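Local structure of cytochrome c-554 (Nitrosomonas europaea, 1FT5) at residues S135-G143 / A151-E159; K173-L184 / F196-P206. The protein takes part in ammonia oxidation as a periplasmic multiheme electron carrier, accepting electrons directly from hydroxylamine oxidoreductase. One frame throughout, in Å; residues are numbered along the deposited sequence.

Contact 1. Residues S135-G143 / A151-E159; sequences SACHLNYEG and APYTPFTPE. With HEM (protoporphyrin IX containing Fe), chain F.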
loop_
_atom_site.group_PDB
_atom_site.type_symbol
_atom_site.label_atom_id
_atom_site.label_comp_id
_atom_site.label_asym_id
_atom_site.label_seq_id
_atom_site.Cartn_x
_atom_site.Cartn_y
_atom_site.Cartn_z
ATOM N N SER A 135 -4.417 -6.310 -6.376
ATOM C CA SER A 135 -4.556 -7.624 -7.034
ATOM C C SER A 135 -3.243 -8.308 -7.236
ATOM O O SER A 135 -3.186 -9.561 -7.138
ATOM C CB SER A 135 -5.219 -7.449 -8.386
ATOM O OG SER A 135 -6.543 -6.921 -8.207
ATOM N N ALA A 136 -2.196 -7.561 -7.551
ATOM C CA ALA A 136 -0.877 -8.165 -7.761
ATOM C C ALA A 136 -0.339 -8.922 -6.539
ATOM O O ALA A 136 0.530 -9.796 -6.661
ATOM C CB ALA A 136 0.101 -7.082 -8.195
ATOM N N CYS A 137 -0.852 -8.573 -5.341
ATOM C CA CYS A 137 -0.468 -9.303 -4.146
ATOM C C CYS A 137 -1.609 -10.303 -3.758
ATOM O O CYS A 137 -1.347 -11.488 -3.512
ATOM C CB CYS A 137 -0.251 -8.403 -2.968
ATOM S SG CYS A 137 1.153 -7.311 -3.306
ATOM N N HIS A 138 -2.851 -9.825 -3.741
ATOM C CA HIS A 138 -3.944 -10.629 -3.219
ATOM C C HIS A 138 -4.550 -11.660 -4.161
ATOM O O HIS A 138 -5.137 -12.632 -3.681
ATOM C CB HIS A 138 -5.052 -9.680 -2.747
ATOM C CG HIS A 138 -4.759 -9.027 -1.450
ATOM N ND1 HIS A 138 -5.175 -9.576 -0.262
ATOM C CD2 HIS A 138 -4.040 -7.902 -1.133
ATOM C CE1 HIS A 138 -4.708 -8.810 0.735
ATOM N NE2 HIS A 138 -4.026 -7.789 0.254
ATOM N N LEU A 139 -4.389 -11.455 -5.449
ATOM C CA LEU A 139 -5.016 -12.374 -6.429
ATOM C C LEU A 139 -3.949 -13.008 -7.284
ATOM O O LEU A 139 -4.232 -13.487 -8.403
ATOM C CB LEU A 139 -6.008 -11.577 -7.307
ATOM C CG LEU A 139 -7.254 -11.143 -6.567
ATOM C CD1 LEU A 139 -8.164 -10.276 -7.558
ATOM C CD2 LEU A 139 -8.040 -12.332 -6.086
ATOM N N ASN A 140 -2.722 -13.089 -6.750
ATOM C CA ASN A 140 -1.619 -13.637 -7.529
ATOM C C ASN A 140 -1.431 -15.085 -7.164
ATOM O O ASN A 140 -0.603 -15.431 -6.312
ATOM C CB ASN A 140 -0.317 -12.870 -7.265
ATOM C CG ASN A 140 0.735 -13.229 -8.266
ATOM O OD1 ASN A 140 0.505 -13.056 -9.461
ATOM N ND2 ASN A 140 1.900 -13.701 -7.823
ATOM N N TYR A 141 -2.280 -15.926 -7.779
ATOM C CA TYR A 141 -2.195 -17.379 -7.563
ATOM C C TYR A 141 -2.600 -18.071 -8.823
ATOM O O TYR A 141 -3.208 -17.480 -9.701
ATOM C CB TYR A 141 -3.031 -17.886 -6.368
ATOM C CG TYR A 141 -4.462 -17.464 -6.331
ATOM C CD1 TYR A 141 -5.443 -18.190 -6.986
ATOM C CD2 TYR A 141 -4.823 -16.341 -5.600
ATOM C CE1 TYR A 141 -6.788 -17.771 -6.894
ATOM C CE2 TYR A 141 -6.095 -15.936 -5.515
ATOM C CZ TYR A 141 -7.065 -16.619 -6.139
ATOM O OH TYR A 141 -8.350 -16.132 -5.949
ATOM N N GLU A 142 -2.288 -19.371 -8.874
ATOM C CA GLU A 142 -2.582 -20.142 -10.087
ATOM C C GLU A 142 -4.056 -20.212 -10.372
ATOM O O GLU A 142 -4.806 -20.554 -9.499
ATOM C CB GLU A 142 -2.025 -21.559 -9.902
ATOM C CG GLU A 142 -2.137 -22.363 -11.187
ATOM C CD GLU A 142 -1.275 -23.608 -11.176
ATOM O OE1 GLU A 142 -0.597 -23.836 -10.145
ATOM O OE2 GLU A 142 -1.287 -24.345 -12.207
ATOM N N GLY A 143 -4.420 -19.895 -11.614
ATOM C CA GLY A 143 -5.811 -19.952 -12.018
ATOM C C GLY A 143 -6.664 -18.857 -11.441
ATOM O O GLY A 143 -7.886 -18.894 -11.465
ATOM N N ALA A 151 4.174 -16.531 -10.890
ATOM C CA ALA A 151 4.951 -16.891 -9.723
ATOM C C ALA A 151 5.981 -15.855 -9.362
ATOM O O ALA A 151 6.461 -15.107 -10.228
ATOM C CB ALA A 151 5.648 -18.250 -9.949
ATOM N N PRO A 152 6.349 -15.791 -8.057
ATOM C CA PRO A 152 5.854 -16.613 -6.936
ATOM C C PRO A 152 4.439 -16.232 -6.529
ATOM O O PRO A 152 4.055 -15.070 -6.525
ATOM C CB PRO A 152 6.856 -16.381 -5.801
ATOM C CG PRO A 152 7.515 -15.086 -6.136
ATOM C CD PRO A 152 7.382 -14.805 -7.636
ATOM N N TYR A 153 3.631 -17.247 -6.221
ATOM C CA TYR A 153 2.235 -17.060 -5.831
ATOM C C TYR A 153 2.039 -16.932 -4.342
ATOM O O TYR A 153 2.880 -17.406 -3.547
ATOM C CB TYR A 153 1.414 -18.306 -6.279
ATOM C CG TYR A 153 1.424 -18.499 -7.752
ATOM C CD1 TYR A 153 1.820 -19.737 -8.298
ATOM C CD2 TYR A 153 1.038 -17.494 -8.611
ATOM C CE1 TYR A 153 1.811 -19.940 -9.680
ATOM C CE2 TYR A 153 1.025 -17.685 -10.022
ATOM C CZ TYR A 153 1.408 -18.919 -10.527
ATOM O OH TYR A 153 1.320 -19.148 -11.903
ATOM N N THR A 154 0.922 -16.304 -3.956
ATOM C CA THR A 154 0.629 -16.243 -2.547
ATOM C C THR A 154 0.207 -17.653 -2.086
ATOM O O THR A 154 -0.552 -18.362 -2.802
ATOM C CB THR A 154 -0.548 -15.271 -2.220
ATOM O OG1 THR A 154 -0.839 -15.418 -0.833
ATOM C CG2 THR A 154 -1.837 -15.539 -3.113
ATOM N N PRO A 155 0.760 -18.101 -0.954
ATOM C CA PRO A 155 0.350 -19.429 -0.458
ATOM C C PRO A 155 -1.059 -19.385 0.131
ATOM O O PRO A 155 -1.617 -20.446 0.445
ATOM C CB PRO A 155 1.350 -19.725 0.676
ATOM C CG PRO A 155 2.533 -18.775 0.497
ATOM C CD PRO A 155 1.887 -17.527 -0.159
ATOM N N PHE A 156 -1.583 -18.174 0.379
ATOM C CA PHE A 156 -2.880 -18.016 1.086
ATOM C C PHE A 156 -3.988 -17.733 0.128
ATOM O O PHE A 156 -4.365 -16.593 -0.145
ATOM C CB PHE A 156 -2.719 -16.899 2.203
ATOM C CG PHE A 156 -1.686 -17.309 3.211
ATOM C CD1 PHE A 156 -0.335 -16.944 3.034
ATOM C CD2 PHE A 156 -2.027 -18.168 4.239
ATOM C CE1 PHE A 156 0.643 -17.422 3.849
ATOM C CE2 PHE A 156 -0.981 -18.664 5.114
ATOM C CZ PHE A 156 0.357 -18.255 4.878
ATOM N N THR A 157 -4.577 -18.843 -0.340
ATOM C CA THR A 157 -5.589 -18.755 -1.383
ATOM C C THR A 157 -6.932 -19.288 -0.922
ATOM O O THR A 157 -7.019 -19.886 0.146
ATOM C CB THR A 157 -5.196 -19.653 -2.536
ATOM O OG1 THR A 157 -5.226 -20.981 -2.010
ATOM C CG2 THR A 157 -3.782 -19.418 -3.022
ATOM N N PRO A 158 -7.982 -19.029 -1.703
ATOM C CA PRO A 158 -9.326 -19.540 -1.314
ATOM C C PRO A 158 -9.328 -21.036 -1.104
ATOM O O PRO A 158 -10.115 -21.541 -0.292
ATOM C CB PRO A 158 -10.237 -19.077 -2.459
ATOM C CG PRO A 158 -9.568 -17.807 -2.911
ATOM C CD PRO A 158 -8.065 -18.142 -2.861
ATOM N N GLU A 159 -8.474 -21.775 -1.827
ATOM C CA GLU A 159 -8.377 -23.242 -1.558
ATOM C C GLU A 159 -7.959 -23.535 -0.132
ATOM O O GLU A 159 -8.449 -24.478 0.516
ATOM C CB GLU A 159 -7.314 -23.921 -2.417
ATOM C CG GLU A 159 -7.758 -24.122 -3.792
ATOM C CD GLU A 159 -6.724 -24.815 -4.645
ATOM O OE1 GLU A 159 -5.523 -24.966 -4.236
ATOM O OE2 GLU A 159 -7.103 -25.215 -5.768
HETATM C CHA HEM F . -0.560 -13.287 4.192
HETATM C CHB HEM F . 3.499 -15.858 4.802
HETATM C CHC HEM F . 4.503 -15.340 0.031
HETATM C CHD HEM F . 0.602 -12.410 -0.406
HETATM C C1A HEM F . 0.488 -14.023 4.808
HETATM C C2A HEM F . 0.453 -14.512 6.138
HETATM C C3A HEM F . 1.626 -15.229 6.328
HETATM C C4A HEM F . 2.317 -15.145 5.059
HETATM C CMA HEM F . 2.101 -16.019 7.564
HETATM C CAA HEM F . -0.674 -14.296 7.105
HETATM C CBA HEM F . -1.811 -15.296 6.907
HETATM C CGA HEM F . -2.861 -15.197 8.009
HETATM O O1A HEM F . -2.669 -14.438 8.986
HETATM O O2A HEM F . -3.908 -15.853 7.864
HETATM C C1B HEM F . 4.122 -15.935 3.538
HETATM C C2B HEM F . 5.255 -16.785 3.227
HETATM C C3B HEM F . 5.482 -16.685 1.907
HETATM C C4B HEM F . 4.538 -15.739 1.370
HETATM C CMB HEM F . 6.072 -17.576 4.218
HETATM C CAB HEM F . 6.554 -17.384 1.056
HETATM C CBB HEM F . 6.498 -18.925 1.185
HETATM C C1C HEM F . 3.547 -14.422 -0.490
HETATM C C2C HEM F . 3.531 -13.969 -1.864
HETATM C C3C HEM F . 2.451 -13.106 -1.983
HETATM C C4C HEM F . 1.824 -13.090 -0.676
HETATM C CMC HEM F . 4.534 -14.326 -2.952
HETATM C CAC HEM F . 2.000 -12.276 -3.149
HETATM C CBC HEM F . 2.047 -12.865 -4.560
HETATM C C1D HEM F . -0.063 -12.420 0.814
HETATM C C2D HEM F . -1.346 -11.841 1.013
HETATM C C3D HEM F . -1.697 -12.115 2.317
HETATM C C4D HEM F . -0.597 -12.840 2.892
HETATM C CMD HEM F . -2.144 -11.092 -0.059
HETATM C CAD HEM F . -3.003 -11.724 2.981
HETATM C CBD HEM F . -4.092 -12.814 2.960
HETATM C CGD HEM F . -5.373 -12.334 3.609
HETATM O O1D HEM F . -5.401 -12.244 4.837
HETATM O O2D HEM F . -6.314 -12.081 2.908
HETATM N NA HEM F . 1.672 -14.361 4.132
HETATM N NB HEM F . 3.668 -15.286 2.394
HETATM N NC HEM F . 2.536 -13.821 0.253
HETATM N ND HEM F . 0.415 -13.008 1.937
HETATM FE FE HEM F . 2.229 -13.867 2.237
HETATM O O HOH W 1 -5.004 -13.622 -1.071
#

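Contact 2. Residues K173-L184 / F196-P206; sequences KEVKAMHEHYKL and FHDEFQASAKP. With HEM (protoporphyrin IX containing Fe), chain G.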
loop_
_atom_site.group_PDB
_atom_site.type_symbol
_atom_site.label_atom_id
_atom_site.label_comp_id
_atom_site.label_asym_id
_atom_site.label_seq_id
_atom_site.Cartn_x
_atom_site.Cartn_y
_atom_site.Cartn_z
ATOM N N LYS A 173 -12.816 -0.997 1.369
ATOM C CA LYS A 173 -13.624 -0.220 2.316
ATOM C C LYS A 173 -13.436 -0.699 3.719
ATOM O O LYS A 173 -14.192 -0.339 4.593
ATOM C CB LYS A 173 -15.135 -0.256 1.935
ATOM C CG LYS A 173 -15.466 0.298 0.604
ATOM C CD LYS A 173 -17.003 0.632 0.479
ATOM C CE LYS A 173 -17.316 1.301 -0.849
ATOM N NZ LYS A 173 -18.754 1.706 -0.810
ATOM N N GLU A 174 -12.414 -1.511 3.970
ATOM C CA GLU A 174 -12.100 -1.969 5.319
ATOM C C GLU A 174 -11.036 -1.035 5.858
ATOM O O GLU A 174 -9.844 -1.183 5.512
ATOM C CB GLU A 174 -11.549 -3.406 5.216
ATOM C CG GLU A 174 -11.418 -4.143 6.530
ATOM C CD GLU A 174 -12.782 -4.698 7.036
ATOM O OE1 GLU A 174 -13.611 -5.293 6.260
ATOM O OE2 GLU A 174 -12.942 -4.528 8.211
ATOM N N VAL A 175 -11.433 -0.067 6.697
ATOM C CA VAL A 175 -10.427 0.908 7.201
ATOM C C VAL A 175 -9.388 0.254 8.047
ATOM O O VAL A 175 -8.224 0.684 8.055
ATOM C CB VAL A 175 -11.049 2.061 8.001
ATOM C CG1 VAL A 175 -11.870 2.926 7.061
ATOM C CG2 VAL A 175 -11.888 1.514 9.152
ATOM N N LYS A 176 -9.747 -0.808 8.753
ATOM C CA LYS A 176 -8.729 -1.446 9.589
ATOM C C LYS A 176 -7.704 -2.161 8.762
ATOM O O LYS A 176 -6.726 -2.650 9.327
ATOM C CB LYS A 176 -9.317 -2.446 10.599
ATOM C CG LYS A 176 -10.228 -1.739 11.581
ATOM C CD LYS A 176 -11.509 -1.367 10.876
ATOM C CE LYS A 176 -11.872 -2.484 9.928
ATOM N NZ LYS A 176 -12.512 -2.016 8.740
ATOM N N ALA A 177 -7.923 -2.281 7.462
ATOM C CA ALA A 177 -6.934 -2.908 6.621
ATOM C C ALA A 177 -6.183 -1.889 5.730
ATOM O O ALA A 177 -5.126 -2.232 5.210
ATOM C CB ALA A 177 -7.566 -3.941 5.741
ATOM N N MET A 178 -6.727 -0.671 5.596
ATOM C CA MET A 178 -6.089 0.395 4.811
ATOM C C MET A 178 -5.398 1.304 5.885
ATOM O O MET A 178 -4.222 1.207 6.194
ATOM C CB MET A 178 -7.186 1.207 4.002
ATOM C CG MET A 178 -8.106 0.385 3.067
ATOM S SD MET A 178 -7.174 -0.315 1.643
ATOM C CE MET A 178 -6.720 -1.935 2.457
ATOM N N HIS A 179 -6.198 2.250 6.378
ATOM C CA HIS A 179 -5.861 3.153 7.481
ATOM C C HIS A 179 -7.138 4.005 7.562
ATOM O O HIS A 179 -7.927 4.060 6.640
ATOM C CB HIS A 179 -4.623 4.077 7.259
ATOM C CG HIS A 179 -4.621 4.840 5.982
ATOM N ND1 HIS A 179 -5.458 5.903 5.696
ATOM C CD2 HIS A 179 -3.892 4.650 4.857
ATOM C CE1 HIS A 179 -5.197 6.274 4.425
ATOM N NE2 HIS A 179 -4.238 5.522 3.873
ATOM N N GLU A 180 -7.346 4.587 8.705
ATOM C CA GLU A 180 -8.487 5.472 8.856
ATOM C C GLU A 180 -8.344 6.587 7.834
ATOM O O GLU A 180 -7.200 6.978 7.471
ATOM C CB GLU A 180 -8.445 6.046 10.250
ATOM C CG GLU A 180 -9.629 6.928 10.553
ATOM C CD GLU A 180 -10.957 6.204 10.341
ATOM O OE1 GLU A 180 -11.347 5.454 11.255
ATOM O OE2 GLU A 180 -11.592 6.363 9.284
ATOM N N HIS A 181 -9.496 7.152 7.445
ATOM C CA HIS A 181 -9.558 8.235 6.470
ATOM C C HIS A 181 -9.800 9.539 7.210
ATOM O O HIS A 181 -10.627 9.610 8.132
ATOM C CB HIS A 181 -10.618 7.957 5.432
ATOM C CG HIS A 181 -10.312 6.729 4.624
ATOM N ND1 HIS A 181 -9.216 6.663 3.786
ATOM C CD2 HIS A 181 -10.898 5.505 4.585
ATOM C CE1 HIS A 181 -9.139 5.434 3.272
ATOM N NE2 HIS A 181 -10.144 4.716 3.738
ATOM N N TYR A 182 -8.960 10.502 6.896
ATOM C CA TYR A 182 -9.026 11.834 7.511
ATOM C C TYR A 182 -9.392 12.859 6.449
ATOM O O TYR A 182 -9.130 12.732 5.249
ATOM C CB TYR A 182 -7.682 12.166 8.194
ATOM C CG TYR A 182 -7.383 11.183 9.271
ATOM C CD1 TYR A 182 -6.631 10.053 8.997
ATOM C CD2 TYR A 182 -7.907 11.340 10.582
ATOM C CE1 TYR A 182 -6.389 9.096 9.963
ATOM C CE2 TYR A 182 -7.663 10.381 11.553
ATOM C CZ TYR A 182 -6.905 9.257 11.241
ATOM O OH TYR A 182 -6.669 8.273 12.180
ATOM N N LYS A 183 -10.059 13.915 6.913
ATOM C CA LYS A 183 -10.553 14.977 6.030
ATOM C C LYS A 183 -9.458 15.764 5.307
ATOM O O LYS A 183 -8.496 16.179 5.965
ATOM C CB LYS A 183 -11.349 15.958 6.897
ATOM C CG LYS A 183 -12.661 15.378 7.359
ATOM C CD LYS A 183 -13.764 15.433 6.312
ATOM C CE LYS A 183 -13.433 16.384 5.168
ATOM N NZ LYS A 183 -14.283 16.116 3.959
ATOM N N LEU A 184 -9.626 15.936 3.993
ATOM C CA LEU A 184 -8.702 16.687 3.153
ATOM C C LEU A 184 -9.271 18.104 2.953
ATOM O O LEU A 184 -10.495 18.285 2.894
ATOM C CB LEU A 184 -8.603 16.063 1.774
ATOM C CG LEU A 184 -7.885 14.666 1.787
ATOM C CD1 LEU A 184 -8.151 13.960 0.432
ATOM C CD2 LEU A 184 -6.378 14.839 2.028
ATOM N N PHE A 196 -14.312 5.874 -4.779
ATOM C CA PHE A 196 -14.919 6.004 -3.451
ATOM C C PHE A 196 -14.390 7.188 -2.679
ATOM O O PHE A 196 -14.609 7.320 -1.491
ATOM C CB PHE A 196 -14.708 4.741 -2.585
ATOM C CG PHE A 196 -15.295 3.490 -3.186
ATOM C CD1 PHE A 196 -14.603 2.299 -3.145
ATOM C CD2 PHE A 196 -16.553 3.506 -3.794
ATOM C CE1 PHE A 196 -15.145 1.125 -3.701
ATOM C CE2 PHE A 196 -17.111 2.314 -4.361
ATOM C CZ PHE A 196 -16.372 1.109 -4.303
ATOM N N HIS A 197 -13.630 8.065 -3.342
ATOM C CA HIS A 197 -13.061 9.222 -2.639
ATOM C C HIS A 197 -14.114 10.134 -1.918
ATOM O O HIS A 197 -13.948 10.464 -0.756
ATOM C CB HIS A 197 -12.304 10.098 -3.683
ATOM C CG HIS A 197 -11.680 11.328 -3.085
ATOM N ND1 HIS A 197 -10.413 11.345 -2.551
ATOM C CD2 HIS A 197 -12.168 12.590 -2.931
ATOM C CE1 HIS A 197 -10.140 12.559 -2.091
ATOM N NE2 HIS A 197 -11.195 13.334 -2.310
ATOM N N ASP A 198 -15.160 10.502 -2.641
ATOM C CA ASP A 198 -16.149 11.382 -2.012
ATOM C C ASP A 198 -16.831 10.675 -0.870
ATOM O O ASP A 198 -17.055 11.267 0.205
ATOM C CB ASP A 198 -17.157 11.844 -3.043
ATOM C CG ASP A 198 -16.509 12.749 -4.092
ATOM O OD1 ASP A 198 -15.515 13.440 -3.749
ATOM O OD2 ASP A 198 -16.994 12.737 -5.229
ATOM N N GLU A 199 -17.124 9.379 -1.084
ATOM C CA GLU A 199 -17.715 8.609 0.025
ATOM C C GLU A 199 -16.783 8.580 1.251
ATOM O O GLU A 199 -17.154 8.785 2.412
ATOM C CB GLU A 199 -18.013 7.181 -0.445
ATOM C CG GLU A 199 -18.301 6.232 0.718
ATOM C CD GLU A 199 -18.540 4.761 0.255
ATOM O OE1 GLU A 199 -18.682 4.504 -0.937
ATOM O OE2 GLU A 199 -18.606 3.891 1.123
ATOM N N PHE A 200 -15.492 8.302 1.024
ATOM C CA PHE A 200 -14.555 8.222 2.127
ATOM C C PHE A 200 -14.350 9.589 2.828
ATOM O O PHE A 200 -14.186 9.668 4.051
ATOM C CB PHE A 200 -13.185 7.740 1.574
ATOM C CG PHE A 200 -13.095 6.268 1.318
ATOM C CD1 PHE A 200 -11.875 5.736 1.019
ATOM C CD2 PHE A 200 -14.208 5.434 1.376
ATOM C CE1 PHE A 200 -11.725 4.363 0.767
ATOM C CE2 PHE A 200 -14.091 4.096 1.123
ATOM C CZ PHE A 200 -12.846 3.529 0.814
ATOM N N GLN A 201 -14.420 10.657 2.014
ATOM C CA GLN A 201 -14.211 11.951 2.601
ATOM C C GLN A 201 -15.448 12.400 3.377
ATOM O O GLN A 201 -15.295 13.055 4.403
ATOM C CB GLN A 201 -13.868 12.963 1.508
ATOM C CG GLN A 201 -12.404 12.852 1.094
ATOM C CD GLN A 201 -11.492 13.269 2.235
ATOM O OE1 GLN A 201 -11.543 14.425 2.728
ATOM N NE2 GLN A 201 -10.665 12.342 2.710
ATOM N N ALA A 202 -16.613 11.990 2.890
ATOM C CA ALA A 202 -17.881 12.389 3.557
ATOM C C ALA A 202 -17.957 11.823 4.983
ATOM O O ALA A 202 -18.499 12.481 5.887
ATOM C CB ALA A 202 -19.085 11.974 2.725
ATOM N N SER A 203 -17.372 10.643 5.237
ATOM C CA SER A 203 -17.399 10.119 6.593
ATOM C C SER A 203 -16.016 10.119 7.245
ATOM O O SER A 203 -15.794 9.509 8.291
ATOM C CB SER A 203 -18.027 8.723 6.615
ATOM O OG SER A 203 -17.345 7.829 5.781
ATOM N N ALA A 204 -15.081 10.851 6.644
ATOM C CA ALA A 204 -13.753 10.920 7.200
ATOM C C ALA A 204 -13.703 11.632 8.541
ATOM O O ALA A 204 -14.541 12.493 8.820
ATOM C CB ALA A 204 -12.823 11.631 6.230
ATOM N N LYS A 205 -12.711 11.280 9.350
ATOM C CA LYS A 205 -12.477 11.881 10.661
ATOM C C LYS A 205 -11.765 13.216 10.474
ATOM O O LYS A 205 -11.119 13.461 9.451
ATOM C CB LYS A 205 -11.577 10.973 11.523
ATOM C CG LYS A 205 -12.275 9.793 12.182
ATOM C CD LYS A 205 -13.112 8.982 11.178
ATOM C CE LYS A 205 -14.351 8.323 11.835
ATOM N NZ LYS A 205 -15.598 8.637 11.051
ATOM N N PRO A 206 -11.855 14.108 11.468
ATOM C CA PRO A 206 -11.163 15.392 11.297
ATOM C C PRO A 206 -9.662 15.246 11.579
ATOM O O PRO A 206 -9.242 14.307 12.242
ATOM C CB PRO A 206 -11.854 16.325 12.309
ATOM C CG PRO A 206 -12.860 15.472 13.059
ATOM C CD PRO A 206 -12.563 14.028 12.758
HETATM C CHA HEM G . -6.134 7.610 1.137
HETATM C CHB HEM G . -1.764 8.578 3.075
HETATM C CHC HEM G . -0.823 3.774 3.137
HETATM C CHD HEM G . -4.898 2.959 0.631
HETATM C C1A HEM G . -5.028 8.261 1.701
HETATM C C2A HEM G . -4.956 9.672 1.914
HETATM C C3A HEM G . -3.742 9.947 2.421
HETATM C C4A HEM G . -3.040 8.713 2.555
HETATM C CMA HEM G . -3.161 11.320 2.813
HETATM C CAA HEM G . -6.091 10.711 1.596
HETATM C CBA HEM G . -6.882 11.099 2.914
HETATM C CGA HEM G . -7.442 9.869 3.675
HETATM O O1A HEM G . -8.185 9.128 3.069
HETATM O O2A HEM G . -7.087 9.696 4.839
HETATM C C1B HEM G . -1.104 7.324 3.243
HETATM C C2B HEM G . 0.180 7.186 3.866
HETATM C C3B HEM G . 0.441 5.827 3.934
HETATM C C4B HEM G . -0.723 5.191 3.330
HETATM C CMB HEM G . 1.045 8.347 4.364
HETATM C CAB HEM G . 1.603 5.061 4.488
HETATM C CBB HEM G . 1.791 5.315 6.003
HETATM C C1C HEM G . -1.870 3.182 2.436
HETATM C C2C HEM G . -1.884 1.793 2.134
HETATM C C3C HEM G . -2.947 1.569 1.395
HETATM C C4C HEM G . -3.678 2.794 1.267
HETATM C CMC HEM G . -0.827 0.752 2.562
HETATM C CAC HEM G . -3.353 0.215 0.735
HETATM C CBC HEM G . -3.404 -1.029 1.587
HETATM C C1D HEM G . -5.623 4.161 0.581
HETATM C C2D HEM G . -6.912 4.304 -0.058
HETATM C C3D HEM G . -7.277 5.625 0.138
HETATM C C4D HEM G . -6.187 6.237 0.858
HETATM C CMD HEM G . -7.654 3.238 -0.843
HETATM C CAD HEM G . -8.480 6.352 -0.447
HETATM C CBD HEM G . -8.078 7.198 -1.616
HETATM C CGD HEM G . -9.021 8.375 -1.936
HETATM O O1D HEM G . -8.674 9.112 -2.867
HETATM O O2D HEM G . -10.037 8.507 -1.258
HETATM N NA HEM G . -3.854 7.679 2.102
HETATM N NB HEM G . -1.668 6.090 2.893
HETATM N NC HEM G . -2.964 3.790 1.921
HETATM N ND HEM G . -5.155 5.357 1.159
HETATM FE FE HEM G . -3.427 5.731 2.047
#

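Contact 1. Residues S135-G143 / A151-E159
Tyr-153 lays its ring flat against the backbone of the facing segment, with Glu-142 N 3.7 Å above the ring plane and over its centre. Ala-151 CA lies over the opposite face, so the ring is held between two pieces of main chain, while Asn-140 O approaches its edge. The ring of Tyr-141 is turned to other partners: CG sits between the backbone N and the carbonyl carbon (chi1 51°), which brings Thr-157 over one face and Thr-154 CG2 to an edge. Farther out, its CZ meets Pro-158 CD at 3.8 Å. With an alanine in place of Tyr-153, the peptide joining Tyr-141 to Glu-142 would probably lose its aromatic cover, and a gap would open towards Ala-151. One straight hydrogen bond fixes the two segments, Thr-154 N to Asn-140 O at 2.9 Å. Asn-140 directs its amide to Lys-150 O in the intervening loop. Beyond this bond the chain folds into an ST turn, Phe-156 N donating to Thr-154 OG1 at 3.1 Å, and passes along a heme. There Thr-154 and Pro-155 touch the porphyrin, and Phe-156 CE1 comes within 3.1 Å of its C4A atom. Cys-137 and His-138 belong to the c-type CXXCH motif of a different heme, heme 4, whose iron His-138 shares with His-27. The chemistry is thus mainly apolar: ring faces, methyl groups and prolines are held in line by a single backbone bond, and the buried Cys-137 O has no polar partner.

Contact 2. Residues K173-L184 / F196-P206
Gln-201 reaches from helix 197-202 into the backbone of residues 182-184, and its atoms meet a succession of neighbours on the way. CB lies 4.0 Å from Lys-183 NZ. CG rests 3.6 Å above the ring plane of His-197, towards the rim, and a bend at chi2 (-66°) then turns the amide to the facing segment. CD lies beside Leu-184, and at the tip the two ends of the amide divide the work: OE1 accepts from Leu-184 N at 2.7 Å, with Lys-183 NZ adding a weak bond, and NE2 donates to Tyr-182 O at 3.0 Å. That carbonyl is approached from above its plane, whereas the donor stays close to the amide's own plane. Just past the helix the two segments run parallel and form a single beta bridge between Tyr-182 and Lys-205: Lys-205 N bonds to His-181 O, and Lys-183 N to Lys-205 O. The bridged segment 173-184 also serves a bis-histidine heme, heme 3, whose iron is bound by His-179 NE2 at 2.0 Å and on its other side by His-92. His-181 ND1 holds propionate oxygen O1A at 2.8 Å, Tyr-182 N takes O2A of the same propionate, and His-197 ND1 grips O1D of the other. The His-181 ring, fixed by its bond to the heme, makes an offset stack with Phe-200, centroids 4.3 Å apart and planes at 27°. At the outer margin Lys-173 CE sits 3.4 Å above the centroid of the Phe-196 ring, and its ammonium continues in a cation-pi contact with that ring and a salt bridge to Glu-199.

Overall arrangement
Followed from the N terminus, the chain passes helix 131-138 before contact 1 closes a loop of seven residues, bringing 151-159 back beside the end of that helix. It then runs through helix 168-171 into residues 173-184. Contact 2 closes the next loop, of eleven residues that include strand 188-189, the partner of strand 116-117, and ties residues 173-184 to helix 197-202 and the residues after it. The two closures follow in series, neither nested nor crossed, with centres 27 Å apart and nearest atoms about 7 Å apart. An indirect link runs through His-27: it shares the heme 4 iron with His-138 of contact 1 and touches Met-178 of contact 2.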